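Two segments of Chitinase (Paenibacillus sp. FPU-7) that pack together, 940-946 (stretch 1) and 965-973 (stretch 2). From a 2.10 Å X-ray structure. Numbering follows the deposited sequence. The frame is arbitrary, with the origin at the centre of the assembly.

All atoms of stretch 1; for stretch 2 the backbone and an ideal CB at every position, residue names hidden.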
# COMPACT_ATOMS: atom_id res chain seq x y z
N ALA B 940 -32.32 36.27 -2.95
CA ALA B 940 -31.74 34.97 -2.71
C ALA B 940 -31.75 34.23 -4.04
O ALA B 940 -32.32 34.71 -5.00
CB ALA B 940 -32.59 34.23 -1.70
N ILE B 941 -31.09 33.09 -4.08
CA ILE B 941 -31.24 32.15 -5.17
C ILE B 941 -31.45 30.78 -4.62
O ILE B 941 -31.22 30.54 -3.41
CB ILE B 941 -29.99 32.03 -6.04
CG1 ILE B 941 -28.78 31.50 -5.22
CG2 ILE B 941 -29.63 33.40 -6.55
CD1 ILE B 941 -27.53 31.34 -6.15
N ALA B 942 -31.96 29.92 -5.47
CA ALA B 942 -31.87 28.46 -5.27
C ALA B 942 -30.76 27.97 -6.10
O ALA B 942 -30.63 28.40 -7.23
CB ALA B 942 -33.11 27.77 -5.72
N SER B 943 -29.97 27.04 -5.57
CA SER B 943 -28.75 26.55 -6.20
C SER B 943 -28.64 25.02 -6.10
O SER B 943 -29.34 24.36 -5.32
CB SER B 943 -27.53 27.25 -5.59
OG SER B 943 -27.40 26.97 -4.19
N ALA B 944 -27.80 24.45 -6.95
CA ALA B 944 -27.73 23.01 -7.14
C ALA B 944 -26.44 22.41 -6.53
O ALA B 944 -25.46 23.12 -6.20
CB ALA B 944 -27.89 22.64 -8.62
N ALA B 945 -26.48 21.10 -6.42
CA ALA B 945 -25.45 20.29 -5.71
C ALA B 945 -24.29 19.86 -6.57
O ALA B 945 -23.20 19.67 -6.05
CB ALA B 945 -26.12 19.06 -5.09
N ALA B 946 -24.49 19.70 -7.88
CA ALA B 946 -23.50 19.05 -8.70
C ALA B 946 -22.24 19.85 -8.94
O ALA B 946 -22.26 21.11 -9.02
CB ALA B 946 -24.10 18.63 -10.03
N UNK B 965 -28.30 31.41 -0.09
CA UNK B 965 -28.52 30.46 -1.20
C UNK B 965 -29.31 29.31 -0.62
O UNK B 965 -28.84 28.74 0.37
CB UNK B 965 -27.21 29.98 -1.83
N UNK B 966 -30.46 28.96 -1.19
CA UNK B 966 -31.24 27.81 -0.77
C UNK B 966 -30.70 26.64 -1.55
O UNK B 966 -30.94 26.55 -2.78
CB UNK B 966 -32.74 28.01 -1.00
N UNK B 967 -29.81 25.82 -0.93
CA UNK B 967 -29.11 24.82 -1.68
C UNK B 967 -30.00 23.56 -1.71
O UNK B 967 -30.51 23.05 -0.66
CB UNK B 967 -27.73 24.54 -1.07
N UNK B 968 -30.19 23.06 -2.94
CA UNK B 968 -31.06 21.92 -3.22
C UNK B 968 -30.27 20.63 -2.91
O UNK B 968 -29.80 19.94 -3.82
CB UNK B 968 -31.55 21.94 -4.67
N UNK B 969 -30.17 20.33 -1.62
CA UNK B 969 -29.39 19.20 -1.09
C UNK B 969 -30.35 17.98 -1.15
O UNK B 969 -30.85 17.45 -0.11
CB UNK B 969 -28.88 19.47 0.33
N UNK B 970 -30.68 17.62 -2.39
CA UNK B 970 -31.64 16.55 -2.70
C UNK B 970 -31.59 16.23 -4.19
O UNK B 970 -30.76 16.80 -4.88
CB UNK B 970 -33.06 16.95 -2.29
N UNK B 971 -32.35 15.26 -4.69
CA UNK B 971 -32.24 14.79 -6.08
C UNK B 971 -30.87 14.35 -6.48
O UNK B 971 -30.51 14.44 -7.67
CB UNK B 971 -32.69 15.89 -7.04
N UNK B 972 -30.07 13.86 -5.53
CA UNK B 972 -28.74 13.40 -5.84
C UNK B 972 -28.67 12.16 -6.78
O UNK B 972 -27.69 11.97 -7.50
CB UNK B 972 -28.03 13.08 -4.52
N UNK B 973 -29.65 11.29 -6.62
CA UNK B 973 -29.73 10.03 -7.33
C UNK B 973 -31.19 9.79 -7.63
O UNK B 973 -32.08 10.33 -6.93
CB UNK B 973 -29.12 8.88 -6.53

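Strands 940-943 and 965-967 run side by side in parallel, their N-to-C directions 20° apart; the rest of each segment is largely loop. The backbone ladder is largely independent of side chains. I941 O accepts from the amide N of 966 at 2.8 Å, S943 N donates to O of 966 at 3.0 Å, and S943 O accepts from the amide N of 968 at 2.8 Å.

Position 965 pairs with I941, and both CA-to-CB bonds rise on the same face of the sheet. Its ideal CB is 3.8 Å from S943 OG and 4.0 Å from I941 CG1. No charge is offered here. A medium or long apolar side chain would suit, and a small polar one could also be tolerated beside the hydroxyl. The residue is M965. Its CG lies 4.0 Å from I941 CG1, an apolar contact, and the rest of the chain, with chi1 m and both later angles t, leads away from stretch 1.

Position 966 pairs with A942 on the other face. The ideal CB is 3.8 Å from I941 O and 4.4 Å from A942 CA. The methyl of A942 is a small neighbour, so stretch 1 sets little demand: small residues fit, and larger ones could extend past it. The residue is S966, chi1 m. Its hydroxyl makes no hydrogen bond to stretch 1. The main chain does the work here, and its O also receives a CA-H...O contact from A942 CA at 3.3 Å.

Position 967 returns to the face of I941 and S943. Its ideal CB is 4.0 Å from S943 OG. The extended backbone, phi/psi -87/129, favours a beta-branched residue, though other apolar residues or a small polar one would also be plausible. The residue is V967, chi1 t. Its CG2 packs 3.6 Å from S943 OG.

At 968 the CA-to-CB bond points toward stretch 1, with the ideal CB 3.3 Å from S943 O. Beyond lie the methyls of A942 and A944, which present a shallow apolar surface. A flexible apolar chain would suit; leucine-like or methionine-like shapes are both reasonable. The residue is M968. With chi1 m, chi2 t and chi3 m it folds its end over the alanines: CE is 4.3 Å from A944 CB and 4.4 Å from A942 CB. One water joins the backbones, accepting from A945 N at 2.9 Å and donating to M968 O at 2.8 Å.

At 969 and 970 CA-to-CB points away, so stretch 1 leaves small or large, polar or apolar open. They are T969 and Y970. Weak hydrogen bonds from T969 N to V967 O and from Y970 N to M968 O, both 2.9 Å, accompany the turn of the chain.

Position 971 is out of reach. Its positive phi, 55°, would favour glycine, asparagine or aspartate. It is D971.

At 972 the CB points sideways, so reaching the A945 methyl takes some length; an aromatic or long aliphatic would suit. Y972 brings CE1 to 3.7 Å from A945 CB, which sits at the ring edge.

Position 973 is out of reach, so stretch 1 allows many side chains; it is H973.

Stretch 2, residues 965-973: MSVMTYDYH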
# COMPACT_ATOMS: atom_id res chain seq x y z
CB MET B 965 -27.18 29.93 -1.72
CG MET B 965 -26.25 31.05 -2.14
SD MET B 965 -24.73 30.27 -2.66
CE MET B 965 -23.80 31.75 -3.03
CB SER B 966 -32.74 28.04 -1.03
OG SER B 966 -33.27 29.05 -0.17
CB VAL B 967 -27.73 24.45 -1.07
CG1 VAL B 967 -26.92 23.50 -1.99
CG2 VAL B 967 -26.95 25.70 -0.80
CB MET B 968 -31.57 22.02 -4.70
CG MET B 968 -32.57 23.21 -4.83
SD MET B 968 -33.23 23.34 -6.53
CE MET B 968 -31.87 23.90 -7.49
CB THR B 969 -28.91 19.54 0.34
OG1 THR B 969 -30.01 20.08 1.07
CG2 THR B 969 -27.74 20.53 0.29
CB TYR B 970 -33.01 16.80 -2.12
CG TYR B 970 -33.64 18.14 -2.46
CD1 TYR B 970 -34.02 18.46 -3.78
CD2 TYR B 970 -33.91 19.05 -1.48
CE1 TYR B 970 -34.65 19.68 -4.08
CE2 TYR B 970 -34.50 20.28 -1.77
CZ TYR B 970 -34.85 20.58 -3.05
OH TYR B 970 -35.42 21.76 -3.23
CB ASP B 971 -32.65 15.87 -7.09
CG ASP B 971 -34.06 16.37 -6.91
OD1 ASP B 971 -34.95 15.60 -6.54
OD2 ASP B 971 -34.31 17.59 -7.16
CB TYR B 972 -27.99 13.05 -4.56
CG TYR B 972 -27.84 14.14 -3.50
CD1 TYR B 972 -27.54 15.45 -3.82
CD2 TYR B 972 -27.83 13.79 -2.14
CE1 TYR B 972 -27.41 16.40 -2.83
CE2 TYR B 972 -27.66 14.72 -1.16
CZ TYR B 972 -27.40 16.04 -1.53
OH TYR B 972 -27.25 16.98 -0.55
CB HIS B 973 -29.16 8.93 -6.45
CG HIS B 973 -27.71 9.08 -6.22
ND1 HIS B 973 -26.79 9.09 -7.25
CD2 HIS B 973 -27.02 9.33 -5.09
CE1 HIS B 973 -25.58 9.22 -6.75
NE2 HIS B 973 -25.69 9.38 -5.44
O HOH W 1 -29.20 20.05 -6.56
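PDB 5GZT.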